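Local structure of 2-oxoglutarate-dependent dioxygenase tropC (Talaromyces stipitatus, 6XJJ) at residues A[64-69]-A[193-198]; A[88-93]-A[178-183]; A[187-192]-A[316-321]; A[246-251]-A[290-295]; A[286-291]-A[324-329]. The protein acts as a non-haem iron- and 2-oxoglutarate-dependent dioxygenase in the gene-cluster pathway that makes fungal tropolones. All coordinates share one frame; numbering follows the deposited sequence.

Contact 1. Residues A[64-69]-A[193-198]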
# COMPACT_ATOMS: atom_id res chain seq x y z
N GLU A 64 7.30 15.16 13.89
CA GLU A 64 7.78 14.37 15.02
C GLU A 64 7.05 13.04 15.13
O GLU A 64 7.69 11.98 15.22
CB GLU A 64 7.61 15.16 16.32
CG GLU A 64 8.57 16.33 16.50
CD GLU A 64 10.02 15.90 16.52
OE1 GLU A 64 10.32 14.78 16.98
OE2 GLU A 64 10.88 16.70 16.13
N GLU A 65 5.72 13.06 15.14
CA GLU A 65 4.96 11.82 15.31
C GLU A 65 5.23 10.84 14.17
O GLU A 65 5.31 9.62 14.40
CB GLU A 65 3.47 12.15 15.43
CG GLU A 65 3.12 12.84 16.74
CD GLU A 65 1.68 13.31 16.79
OE1 GLU A 65 0.98 13.21 15.75
OE2 GLU A 65 1.24 13.79 17.85
N VAL A 66 5.40 11.34 12.94
CA VAL A 66 5.63 10.45 11.80
C VAL A 66 7.02 9.84 11.86
O VAL A 66 7.18 8.62 11.92
CB VAL A 66 5.40 11.21 10.48
CG1 VAL A 66 5.76 10.33 9.29
CG2 VAL A 66 3.96 11.67 10.38
N ARG A 67 8.06 10.69 11.81
CA ARG A 67 9.44 10.20 11.85
C ARG A 67 9.60 9.17 12.95
O ARG A 67 10.33 8.18 12.79
CB ARG A 67 10.41 11.37 12.09
CG ARG A 67 10.44 11.77 13.56
CD ARG A 67 11.16 13.05 13.96
NE ARG A 67 12.58 13.10 13.63
CZ ARG A 67 13.43 13.99 14.15
NH1 ARG A 67 13.02 14.83 15.08
NH2 ARG A 67 14.70 13.99 13.79
N SER A 68 8.89 9.37 14.07
CA SER A 68 9.05 8.54 15.26
C SER A 68 8.35 7.19 15.10
O SER A 68 8.91 6.15 15.45
CB SER A 68 8.51 9.30 16.47
OG SER A 68 8.56 8.52 17.65
N ALA A 69 7.12 7.18 14.57
CA ALA A 69 6.45 5.91 14.32
C ALA A 69 7.20 5.10 13.27
O ALA A 69 7.31 3.87 13.39
CB ALA A 69 5.01 6.16 13.88
N VAL A 193 5.62 11.60 1.61
CA VAL A 193 7.03 11.68 1.27
C VAL A 193 7.65 12.97 1.79
O VAL A 193 8.76 12.96 2.34
CB VAL A 193 7.22 11.53 -0.25
CG1 VAL A 193 8.63 11.92 -0.65
CG2 VAL A 193 6.94 10.09 -0.66
N ARG A 194 6.96 14.10 1.62
CA ARG A 194 7.54 15.37 2.03
C ARG A 194 7.65 15.48 3.54
O ARG A 194 8.56 16.14 4.05
CB ARG A 194 6.72 16.53 1.48
CG ARG A 194 6.60 16.54 -0.02
CD ARG A 194 5.89 17.77 -0.55
NE ARG A 194 5.53 17.59 -1.95
CZ ARG A 194 4.33 17.19 -2.38
NH1 ARG A 194 3.33 16.98 -1.53
NH2 ARG A 194 4.12 17.03 -3.68
N ILE A 195 6.72 14.85 4.27
CA ILE A 195 6.83 14.80 5.72
C ILE A 195 8.03 13.96 6.13
O ILE A 195 8.80 14.34 7.03
CB ILE A 195 5.52 14.26 6.33
CG1 ILE A 195 4.37 15.23 6.07
CG2 ILE A 195 5.68 14.04 7.83
CD1 ILE A 195 2.99 14.67 6.42
N LEU A 196 8.22 12.81 5.49
CA LEU A 196 9.40 11.99 5.73
C LEU A 196 10.68 12.76 5.42
O LEU A 196 11.63 12.76 6.21
CB LEU A 196 9.33 10.71 4.89
CG LEU A 196 8.22 9.72 5.28
CD1 LEU A 196 8.04 8.62 4.24
CD2 LEU A 196 8.52 9.09 6.64
N GLY A 197 10.72 13.44 4.27
CA GLY A 197 11.87 14.26 3.94
C GLY A 197 12.18 15.28 5.02
O GLY A 197 13.34 15.54 5.34
N GLN A 198 11.14 15.88 5.60
CA GLN A 198 11.33 16.85 6.68
C GLN A 198 11.88 16.18 7.93
O GLN A 198 12.73 16.75 8.63
CB GLN A 198 10.01 17.56 6.96
CG GLN A 198 10.05 18.64 8.04
CD GLN A 198 11.06 19.73 7.76
OE1 GLN A 198 11.14 20.25 6.64
NE2 GLN A 198 11.78 20.15 8.80
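V66 of helix 56-72 is set against two consecutive residues of helix 171-204, I195 and L196, and these three buried side chains carry the apolar part of the contact. CG2 of I195 lies against both methyls of V66 and its CB, 3.9 Å from CG2 of V66. With CG1 of V66 anti to the backbone N (chi1 175°), that methyl additionally reaches CD2 of L196 at 4.0 Å. I195 answers with its CG2 methyl alone, the CG1-CD1 arm leading elsewhere. L196 behaves differently: its CB does not aim at the other helix, and the CD2 branch makes the approach. In both pairs the side chains cross at about a right angle. The family fold explains the partners: helix 56-72 belongs to the N-terminal region shared by these dioxygenases, and helix 171-204 is the long helix that packs along the main sheet of the oxygenase core. V66 also touches V44 in the outermost strand 43-45 of that sheet, and I195 touches W49.

Polar groups work beside this packing, with no hydrogen bond between the two segments. One turn of helix brings R67 to E64, whose carboxylate sits at the edge of the guanidinium, in its plane; the bond from R67 NH1 to E64 OE1 is weak at 3.3 Å. R67 NE is hydrogen-bonded to Y296 OH, and the backbone O of L196 bonds to Y297 OH.

Contact 2. Residues A[88-93]-A[178-183]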
# COMPACT_ATOMS: atom_id res chain seq x y z
N ARG A 88 -13.80 6.28 0.10
CA ARG A 88 -13.45 4.96 0.62
C ARG A 88 -14.60 3.99 0.40
O ARG A 88 -14.37 2.82 0.05
CB ARG A 88 -13.08 5.07 2.10
CG ARG A 88 -11.89 6.00 2.36
CD ARG A 88 -11.48 6.02 3.82
NE ARG A 88 -12.56 6.51 4.68
CZ ARG A 88 -13.42 5.72 5.32
NH1 ARG A 88 -13.35 4.40 5.20
NH2 ARG A 88 -14.37 6.26 6.08
N GLU A 89 -15.84 4.45 0.58
CA GLU A 89 -17.00 3.63 0.25
C GLU A 89 -16.96 3.19 -1.20
O GLU A 89 -17.21 2.02 -1.52
CB GLU A 89 -18.28 4.41 0.54
CG GLU A 89 -18.53 4.67 2.01
CD GLU A 89 -19.64 5.69 2.23
OE1 GLU A 89 -20.09 6.30 1.23
OE2 GLU A 89 -20.05 5.90 3.39
N LYS A 90 -16.63 4.11 -2.11
CA LYS A 90 -16.78 3.82 -3.52
C LYS A 90 -15.76 2.78 -3.98
O LYS A 90 -16.10 1.91 -4.79
CB LYS A 90 -16.66 5.12 -4.33
CG LYS A 90 -17.28 5.06 -5.71
CD LYS A 90 -17.04 6.34 -6.52
CE LYS A 90 -17.68 7.57 -5.87
NZ LYS A 90 -17.54 8.78 -6.74
N ILE A 91 -14.54 2.80 -3.43
CA ILE A 91 -13.51 1.87 -3.89
C ILE A 91 -13.77 0.46 -3.38
O ILE A 91 -13.42 -0.52 -4.05
CB ILE A 91 -12.10 2.35 -3.49
CG1 ILE A 91 -11.03 1.61 -4.28
CG2 ILE A 91 -11.84 2.15 -2.01
CD1 ILE A 91 -10.99 1.95 -5.77
N PHE A 92 -14.35 0.30 -2.18
CA PHE A 92 -14.79 -1.03 -1.77
C PHE A 92 -15.98 -1.51 -2.58
O PHE A 92 -16.15 -2.72 -2.76
CB PHE A 92 -15.13 -1.08 -0.28
CG PHE A 92 -13.94 -1.04 0.61
CD1 PHE A 92 -13.06 -2.11 0.64
CD2 PHE A 92 -13.73 0.01 1.48
CE1 PHE A 92 -11.97 -2.11 1.48
CE2 PHE A 92 -12.63 0.02 2.33
CZ PHE A 92 -11.76 -1.05 2.32
N GLY A 93 -16.83 -0.60 -3.05
CA GLY A 93 -17.83 -0.99 -4.02
C GLY A 93 -17.21 -1.61 -5.25
O GLY A 93 -17.60 -2.70 -5.68
N VAL A 178 -11.62 3.46 -9.81
CA VAL A 178 -10.29 2.94 -9.52
C VAL A 178 -9.22 3.98 -9.82
O VAL A 178 -8.34 4.25 -8.99
CB VAL A 178 -10.05 1.64 -10.31
CG1 VAL A 178 -8.60 1.22 -10.26
CG2 VAL A 178 -10.92 0.53 -9.75
N MET A 179 -9.27 4.58 -11.01
CA MET A 179 -8.26 5.57 -11.37
C MET A 179 -8.40 6.85 -10.56
O MET A 179 -7.38 7.49 -10.25
CB MET A 179 -8.35 5.88 -12.86
CG MET A 179 -8.03 4.71 -13.79
SD MET A 179 -6.42 3.94 -13.53
CE MET A 179 -5.32 5.33 -13.79
N GLU A 180 -9.62 7.24 -10.20
CA GLU A 180 -9.79 8.40 -9.32
C GLU A 180 -9.17 8.14 -7.95
O GLU A 180 -8.47 9.00 -7.40
CB GLU A 180 -11.27 8.76 -9.17
CG GLU A 180 -11.91 9.38 -10.41
CD GLU A 180 -13.38 9.69 -10.19
OE1 GLU A 180 -13.90 9.35 -9.10
OE2 GLU A 180 -14.03 10.24 -11.10
N TYR A 181 -9.42 6.95 -7.38
CA TYR A 181 -8.81 6.61 -6.09
C TYR A 181 -7.29 6.61 -6.19
O TYR A 181 -6.60 7.12 -5.30
CB TYR A 181 -9.32 5.24 -5.63
CG TYR A 181 -8.85 4.85 -4.25
CD1 TYR A 181 -9.54 5.27 -3.13
CD2 TYR A 181 -7.72 4.07 -4.07
CE1 TYR A 181 -9.13 4.92 -1.86
CE2 TYR A 181 -7.29 3.71 -2.81
CZ TYR A 181 -8.01 4.14 -1.70
OH TYR A 181 -7.60 3.79 -0.44
N ARG A 182 -6.75 6.06 -7.28
CA ARG A 182 -5.32 6.14 -7.54
C ARG A 182 -4.81 7.57 -7.44
O ARG A 182 -3.75 7.82 -6.86
CB ARG A 182 -4.99 5.56 -8.92
CG ARG A 182 -5.08 4.04 -9.00
CD ARG A 182 -4.69 3.55 -10.40
NE ARG A 182 -3.30 3.89 -10.66
CZ ARG A 182 -2.26 3.20 -10.20
NH1 ARG A 182 -2.43 2.12 -9.44
NH2 ARG A 182 -1.03 3.60 -10.48
N ALA A 183 -5.54 8.53 -8.01
CA ALA A 183 -5.09 9.92 -7.97
C ALA A 183 -5.06 10.43 -6.53
O ALA A 183 -4.09 11.07 -6.11
CB ALA A 183 -6.00 10.78 -8.83
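Helix-to-helix packing between 85-99 and 171-204 is concentrated here on I91 and Y181. The short segments run roughly antiparallel, at 136° between their directions, with axes 10.0 Å apart at closest approach. I91 lies over one face of the Y181 ring: its CG1 is 4.1 Å from the ring centroid and 18° off the ring normal, which defines a CH-pi contact. Because CG1 is anti to the backbone N (chi1 -165°), the branch runs across the ring toward its root, where CD1 of I91 comes 3.7 Å from CB of Y181. CG2 of I91, the other branch, sits above the CD1-CE1 side of the same ring, and the two side chains cross at about a right angle. CD1 of I91 also meets CG2 of V178 at 4.2 Å.

Both I91 and Y181 touch L253 and V314, so the pair fills the layer between the two helices and strands 249-253 and 311-318 of the oxygenase sheet. The Y181 side chain is about 12 Å from that of R311, the predicted 2-oxoglutarate-binding arginine. At the solvent-exposed margin, K90 NZ stands 4.4 Å from OE1 of E180, opposite charges too far apart for a salt bridge. R88, turned away from helix 171-204, has a salt bridge to D279.

Contact 3. Residues A[187-192]-A[316-321]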
# COMPACT_ATOMS: atom_id res chain seq x y z
N ASP A 187 -1.71 11.60 -4.48
CA ASP A 187 -1.60 12.88 -3.79
C ASP A 187 -1.21 12.68 -2.33
O ASP A 187 -0.36 13.40 -1.80
CB ASP A 187 -2.91 13.64 -3.86
CG ASP A 187 -2.82 14.98 -3.18
OD1 ASP A 187 -2.11 15.86 -3.71
OD2 ASP A 187 -3.42 15.13 -2.10
N LEU A 188 -1.84 11.71 -1.66
CA LEU A 188 -1.52 11.45 -0.26
C LEU A 188 -0.09 10.97 -0.09
O LEU A 188 0.59 11.37 0.86
CB LEU A 188 -2.51 10.44 0.31
CG LEU A 188 -2.25 9.93 1.73
CD1 LEU A 188 -2.22 11.06 2.72
CD2 LEU A 188 -3.32 8.93 2.11
N VAL A 189 0.40 10.12 -1.00
CA VAL A 189 1.74 9.57 -0.80
C VAL A 189 2.78 10.65 -1.05
O VAL A 189 3.88 10.61 -0.48
CB VAL A 189 1.98 8.34 -1.70
CG1 VAL A 189 2.23 8.74 -3.13
CG2 VAL A 189 3.11 7.51 -1.15
N SER A 190 2.46 11.63 -1.90
CA SER A 190 3.36 12.76 -2.10
C SER A 190 3.46 13.61 -0.83
O SER A 190 4.54 14.10 -0.48
CB SER A 190 2.89 13.61 -3.27
OG SER A 190 2.89 12.86 -4.47
N THR A 191 2.33 13.79 -0.14
CA THR A 191 2.34 14.45 1.16
C THR A 191 3.20 13.66 2.15
O THR A 191 4.06 14.23 2.84
CB THR A 191 0.91 14.58 1.68
OG1 THR A 191 0.12 15.33 0.75
CG2 THR A 191 0.88 15.28 3.04
N ILE A 192 2.97 12.35 2.23
CA ILE A 192 3.73 11.51 3.16
C ILE A 192 5.22 11.62 2.88
O ILE A 192 6.03 11.73 3.81
CB ILE A 192 3.24 10.05 3.05
CG1 ILE A 192 1.80 9.95 3.56
CG2 ILE A 192 4.13 9.11 3.86
CD1 ILE A 192 1.09 8.66 3.23
N PHE A 316 -1.89 0.45 -1.88
CA PHE A 316 -1.19 1.23 -2.88
C PHE A 316 0.24 1.44 -2.42
O PHE A 316 0.50 1.58 -1.23
CB PHE A 316 -2.04 2.52 -3.21
CG PHE A 316 -1.30 3.70 -3.86
CD1 PHE A 316 0.06 3.94 -3.75
CD2 PHE A 316 -1.94 4.31 -4.93
CE1 PHE A 316 0.67 4.99 -4.43
CE2 PHE A 316 -1.33 5.32 -5.65
CZ PHE A 316 -0.02 5.64 -5.41
N PHE A 317 1.17 1.35 -3.38
CA PHE A 317 2.58 1.39 -3.05
C PHE A 317 3.28 2.39 -3.95
O PHE A 317 2.86 2.63 -5.09
CB PHE A 317 3.32 0.02 -3.19
CG PHE A 317 2.53 -1.19 -2.73
CD1 PHE A 317 1.25 -1.44 -3.20
CD2 PHE A 317 3.00 -1.96 -1.68
CE1 PHE A 317 0.53 -2.53 -2.76
CE2 PHE A 317 2.26 -3.02 -1.20
CZ PHE A 317 1.03 -3.30 -1.74
N LEU A 318 4.35 2.96 -3.41
CA LEU A 318 5.24 3.86 -4.13
C LEU A 318 6.62 3.22 -4.13
O LEU A 318 7.25 3.07 -3.07
CB LEU A 318 5.25 5.24 -3.48
CG LEU A 318 6.31 6.23 -3.99
CD1 LEU A 318 6.12 6.52 -5.48
CD2 LEU A 318 6.27 7.51 -3.18
N ASN A 319 7.09 2.83 -5.31
CA ASN A 319 8.40 2.20 -5.47
C ASN A 319 9.40 3.21 -6.01
O ASN A 319 9.04 4.28 -6.50
CB ASN A 319 8.31 1.00 -6.42
CG ASN A 319 7.48 -0.13 -5.85
OD1 ASN A 319 7.41 -0.32 -4.63
ND2 ASN A 319 6.82 -0.88 -6.73
N GLY A 320 10.68 2.86 -5.90
CA GLY A 320 11.72 3.61 -6.59
C GLY A 320 11.48 3.65 -8.08
O GLY A 320 10.79 2.81 -8.67
N ASN A 321 12.07 4.66 -8.71
CA ASN A 321 11.87 4.86 -10.13
C ASN A 321 12.68 3.88 -10.99
O ASN A 321 13.62 3.22 -10.54
CB ASN A 321 12.19 6.30 -10.52
CG ASN A 321 10.93 7.10 -10.74
OD1 ASN A 321 9.92 6.55 -11.19
ND2 ASN A 321 10.95 8.38 -10.40
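V189 of helix 171-204 directs its two methyls at two side chains of strand 311-318, one to each. CG2 of V189 meets L318 at the end and at the base of the side chain: 3.8 Å to CD2 and 3.9 Å to CB. CG1 of V189 comes within 4.3 Å of CE1 of F316, approaching the ring obliquely. The valine torsion makes this division possible, since at chi1 76° CG1 lies between the backbone N and the carbonyl carbon, leaving CG2 anti to N. F316 and L318 both point toward the helix while F317 between them points away, the alternation of an extended strand. The contact is thus a helix-on-sheet layer of the jelly-roll oxygenase core, with the inward residues of the strand packed under one face of the long helix. The F316 side chain is about 11 Å from the bound iron.

Next come the groups that position these three residues. F316 is joined by a backbone hydrogen bond to I251 of strand 249-253, and V189 touches the side chains of V249 and I251 in that strand. From the helix, M185 reaches F316 and V193 reaches L318, so V189 is one of a row of residues on the sheet. Farther round the helix, T191 N and T191 OG1 both donate to D187 O, each at 3.2 Å, from opposite faces of its carbonyl plane.

Contact 4. Residues A[246-251]-A[290-295]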
# COMPACT_ATOMS: atom_id res chain seq x y z
N PHE A 246 8.90 -4.14 -0.64
CA PHE A 246 10.20 -3.81 -1.21
C PHE A 246 10.34 -2.31 -1.48
O PHE A 246 11.46 -1.79 -1.46
CB PHE A 246 10.44 -4.59 -2.50
CG PHE A 246 11.87 -4.52 -3.00
CD1 PHE A 246 12.82 -5.40 -2.51
CD2 PHE A 246 12.26 -3.59 -3.96
CE1 PHE A 246 14.13 -5.36 -2.95
CE2 PHE A 246 13.58 -3.54 -4.40
CZ PHE A 246 14.51 -4.43 -3.90
N GLY A 247 9.24 -1.61 -1.73
CA GLY A 247 9.29 -0.23 -2.19
C GLY A 247 9.66 0.81 -1.15
O GLY A 247 10.51 0.58 -0.28
N CYS A 248 9.03 1.98 -1.25
CA CYS A 248 9.30 3.10 -0.36
C CYS A 248 8.18 3.29 0.66
O CYS A 248 8.42 3.19 1.87
CB CYS A 248 9.50 4.38 -1.18
SG CYS A 248 10.92 4.34 -2.32
N VAL A 249 6.96 3.57 0.20
CA VAL A 249 5.82 3.85 1.07
C VAL A 249 4.65 3.00 0.60
O VAL A 249 4.46 2.81 -0.61
CB VAL A 249 5.45 5.35 1.07
CG1 VAL A 249 4.23 5.61 1.96
CG2 VAL A 249 6.65 6.19 1.51
N SER A 250 3.89 2.44 1.54
CA SER A 250 2.67 1.71 1.23
C SER A 250 1.53 2.32 2.03
O SER A 250 1.72 2.71 3.19
CB SER A 250 2.79 0.22 1.54
OG SER A 250 3.85 -0.38 0.80
N ILE A 251 0.36 2.40 1.42
CA ILE A 251 -0.82 3.01 2.03
C ILE A 251 -1.96 2.02 1.88
O ILE A 251 -2.36 1.69 0.75
CB ILE A 251 -1.21 4.35 1.39
CG1 ILE A 251 -0.00 5.29 1.32
CG2 ILE A 251 -2.31 4.99 2.22
CD1 ILE A 251 -0.25 6.55 0.52
N HIS A 290 14.10 1.85 3.72
CA HIS A 290 15.00 1.37 4.76
C HIS A 290 16.46 1.63 4.38
O HIS A 290 17.18 2.35 5.08
CB HIS A 290 14.81 -0.13 4.99
CG HIS A 290 15.47 -0.64 6.23
ND1 HIS A 290 14.84 -0.62 7.46
CD2 HIS A 290 16.73 -1.08 6.47
CE1 HIS A 290 15.66 -1.10 8.38
NE2 HIS A 290 16.82 -1.37 7.81
N ARG A 291 16.90 1.02 3.28
CA ARG A 291 18.29 1.16 2.84
C ARG A 291 18.63 2.62 2.57
O ARG A 291 19.75 3.06 2.83
CB ARG A 291 18.53 0.35 1.57
CG ARG A 291 18.47 -1.15 1.69
CD ARG A 291 19.05 -1.74 0.42
NE ARG A 291 18.43 -1.15 -0.77
CZ ARG A 291 17.28 -1.55 -1.32
NH1 ARG A 291 16.60 -2.56 -0.78
NH2 ARG A 291 16.83 -0.94 -2.40
N TRP A 292 17.68 3.36 2.01
CA TRP A 292 17.99 4.71 1.56
C TRP A 292 18.13 5.66 2.74
O TRP A 292 19.00 6.54 2.72
CB TRP A 292 16.94 5.09 0.50
CG TRP A 292 16.92 6.47 0.01
CD1 TRP A 292 17.97 7.32 -0.14
CD2 TRP A 292 15.81 7.09 -0.67
NE1 TRP A 292 17.56 8.49 -0.73
CE2 TRP A 292 16.24 8.37 -1.09
CE3 TRP A 292 14.49 6.71 -0.92
CZ2 TRP A 292 15.40 9.26 -1.74
CZ3 TRP A 292 13.65 7.61 -1.56
CH2 TRP A 292 14.11 8.87 -1.96
N THR A 293 17.37 5.44 3.81
CA THR A 293 17.75 5.98 5.10
C THR A 293 18.78 5.05 5.74
O THR A 293 19.18 4.04 5.16
CB THR A 293 16.52 6.16 6.00
OG1 THR A 293 15.97 4.88 6.33
CG2 THR A 293 15.46 6.94 5.26
N GLY A 294 19.22 5.37 6.95
CA GLY A 294 20.19 4.50 7.59
C GLY A 294 19.57 3.31 8.30
O GLY A 294 20.15 2.79 9.26
N GLY A 295 18.40 2.87 7.84
CA GLY A 295 17.49 2.16 8.71
C GLY A 295 16.70 3.08 9.61
O GLY A 295 15.96 2.60 10.48
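C248 and W292 form the better-buried half of this contact, which joins the start of strand 249-253 to the end of helix 287-292 in the Fe2OG dioxygenase fold. SG of C248 lies at the edge of the W292 ring, near its plane, 4.3 Å from CZ3 of W292. The indole also touches L211, I214 and I326. The cysteine is fixed by its backbone: C248 and V249 both face L318, a classic beta bulge at the beginning of the strand, and the backbone of C248 is hydrogen-bonded to that of L318. Just before this segment stand H243 and D245, which bind the iron with H302. S250 OG is hydrogen-bonded to D245 OD2, a second-shell tie from the strand to the metal site.

The other half is exposed and slight. F246 and R291 both lie at the surface, and the side chain of R291 is about 6 Å from a bound acetate, probably taken up from the crystallisation liquor. The arginine leaves the helix with CG anti to its carbonyl carbon (chi1 -67°) and bends at chi3. Its guanidinium plane is inclined 43° to the F246 ring, and NH1 of R291 approaches obliquely, ending 4.2 Å from CZ of F246.

Contact 5. Residues A[286-291]-A[324-329]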
# COMPACT_ATOMS: atom_id res chain seq x y z
N GLY A 286 9.02 0.66 3.28
CA GLY A 286 9.54 -0.49 2.57
C GLY A 286 11.06 -0.57 2.64
O GLY A 286 11.74 0.24 3.25
N ASP A 287 11.59 -1.60 1.97
CA ASP A 287 13.02 -1.88 2.03
C ASP A 287 13.84 -0.79 1.34
O ASP A 287 14.92 -0.42 1.82
CB ASP A 287 13.30 -3.24 1.39
CG ASP A 287 12.68 -4.39 2.17
OD1 ASP A 287 12.35 -4.19 3.35
OD2 ASP A 287 12.50 -5.48 1.58
N THR A 288 13.36 -0.27 0.21
CA THR A 288 14.07 0.81 -0.47
C THR A 288 14.20 2.03 0.43
O THR A 288 15.26 2.67 0.47
CB THR A 288 13.35 1.17 -1.77
OG1 THR A 288 13.33 0.02 -2.63
CG2 THR A 288 14.06 2.31 -2.48
N MET A 289 13.14 2.38 1.16
CA MET A 289 13.24 3.48 2.12
C MET A 289 14.17 3.10 3.27
O MET A 289 14.94 3.94 3.75
CB MET A 289 11.86 3.85 2.65
CG MET A 289 11.84 5.09 3.57
SD MET A 289 12.26 6.63 2.73
CE MET A 289 10.80 6.86 1.73
N HIS A 290 14.10 1.85 3.72
CA HIS A 290 15.00 1.37 4.76
C HIS A 290 16.46 1.63 4.38
O HIS A 290 17.18 2.35 5.08
CB HIS A 290 14.81 -0.13 4.99
CG HIS A 290 15.47 -0.64 6.23
ND1 HIS A 290 14.84 -0.62 7.46
CD2 HIS A 290 16.73 -1.08 6.47
CE1 HIS A 290 15.66 -1.10 8.38
NE2 HIS A 290 16.82 -1.37 7.81
N ARG A 291 16.90 1.02 3.28
CA ARG A 291 18.29 1.16 2.84
C ARG A 291 18.63 2.62 2.57
O ARG A 291 19.75 3.06 2.83
CB ARG A 291 18.53 0.35 1.57
CG ARG A 291 18.47 -1.15 1.69
CD ARG A 291 19.05 -1.74 0.42
NE ARG A 291 18.43 -1.15 -0.77
CZ ARG A 291 17.28 -1.55 -1.32
NH1 ARG A 291 16.60 -2.56 -0.78
NH2 ARG A 291 16.83 -0.94 -2.40
N LEU A 324 16.05 5.71 -11.32
CA LEU A 324 16.59 6.49 -10.22
C LEU A 324 17.48 5.59 -9.36
O LEU A 324 17.01 4.62 -8.76
CB LEU A 324 15.46 7.08 -9.38
CG LEU A 324 15.82 8.14 -8.34
CD1 LEU A 324 16.30 9.40 -9.05
CD2 LEU A 324 14.64 8.44 -7.44
N LYS A 325 18.78 5.92 -9.31
CA LYS A 325 19.74 5.16 -8.52
C LYS A 325 19.72 5.71 -7.10
O LYS A 325 20.28 6.77 -6.82
CB LYS A 325 21.12 5.23 -9.17
CG LYS A 325 21.08 4.75 -10.62
CD LYS A 325 20.67 3.28 -10.71
CE LYS A 325 20.29 2.88 -12.11
NZ LYS A 325 19.79 1.49 -12.15
N ILE A 326 19.05 4.98 -6.22
CA ILE A 326 18.73 5.46 -4.88
C ILE A 326 20.00 5.38 -4.03
O ILE A 326 20.55 4.29 -3.84
CB ILE A 326 17.59 4.64 -4.26
CG1 ILE A 326 16.42 4.50 -5.25
CG2 ILE A 326 17.10 5.28 -2.99
CD1 ILE A 326 15.80 5.81 -5.70
N LYS A 327 20.47 6.52 -3.51
CA LYS A 327 21.74 6.49 -2.80
C LYS A 327 21.57 6.79 -1.31
O LYS A 327 20.94 7.80 -0.96
CB LYS A 327 22.74 7.48 -3.41
CG LYS A 327 23.36 6.97 -4.69
CD LYS A 327 24.49 7.86 -5.15
CE LYS A 327 25.28 7.20 -6.25
NZ LYS A 327 26.46 8.01 -6.63
N PRO A 328 22.11 5.95 -0.42
CA PRO A 328 22.01 6.22 1.02
C PRO A 328 22.55 7.60 1.42
O PRO A 328 23.07 8.37 0.60
CB PRO A 328 22.85 5.10 1.65
CG PRO A 328 22.75 3.96 0.68
CD PRO A 328 22.58 4.58 -0.70
N LEU A 329 22.40 7.89 2.71
CA LEU A 329 22.86 9.13 3.36
C LEU A 329 24.06 9.81 2.71
O LEU A 329 24.64 10.74 3.28
CB LEU A 329 23.21 8.84 4.83
CG LEU A 329 22.08 8.30 5.71
CD1 LEU A 329 22.58 8.03 7.14
CD2 LEU A 329 20.88 9.24 5.70
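T288, whose methyl touches I326, grips the carbonyl oxygen of F246 twice. T288 OG1 is hydrogen-bonded to F246 O, and the backbone N of T288 bonds to the same oxygen. The torsion makes the double grip possible: at chi1 -61° OG1 stands beside the residue's own N, so both groups address one acceptor. The same setting places CG2 of T288 anti to N, and it meets CG1 of I326 at 4.2 Å. The bond of I326 from CA to CB points toward the helix, while K327, the next residue, points away.

A second touch lies one turn on. The backbone O of R291 has the P328 ring beside it, CG at 3.8 Å and CB at 3.9 Å, a van der Waals approach with no hydrogen bond. No hydrogen bond joins the two segments at all. In fold terms, the last modelled residues, an extended segment after strand 311-318, lie along one side of helix 287-292, the short helix that follows strand 281-285 of the main sheet. G286 is the N-cap of that helix, and the first turn is closed by H290 N to G286 O at 2.9 Å.

The helix is tied to the metal-site segment too. D287 OD2 is hydrogen-bonded to T244 OG1, between the iron ligands H243 and D245, and D287 OD1 to S299 OG. R291 N bonds to D287 O at 2.9 Å, and its guanidinium folds back so that this same oxygen lies 3.7 Å above one face, toward the rim. On the inner side of the helix, M289 touches L196 of helix 171-204.

How the contacts relate
Contacts 1, 2 and 3 all use helix 171-204 and are buried, apolar packing, whereas contacts 4 and 5 share helix 287-292 and are only partly buried. Along the long helix the partner changes: another helix in contacts 1 and 2, whose centres are 26 Å apart, and a sheet strand in contact 3 between them. Contacts 3 and 4 rest on neighbouring strands of one sheet, joined by backbone bonds, and contact 1 touches both through V193 and L196. Ring-face packing appears in contact 2, while contact 4 uses a ring edge. Contacts 4 and 5 lie closest together, 6 Å between centres, and pair thin side-chain contact with hydrogen bonding toward the iron-ligand segment.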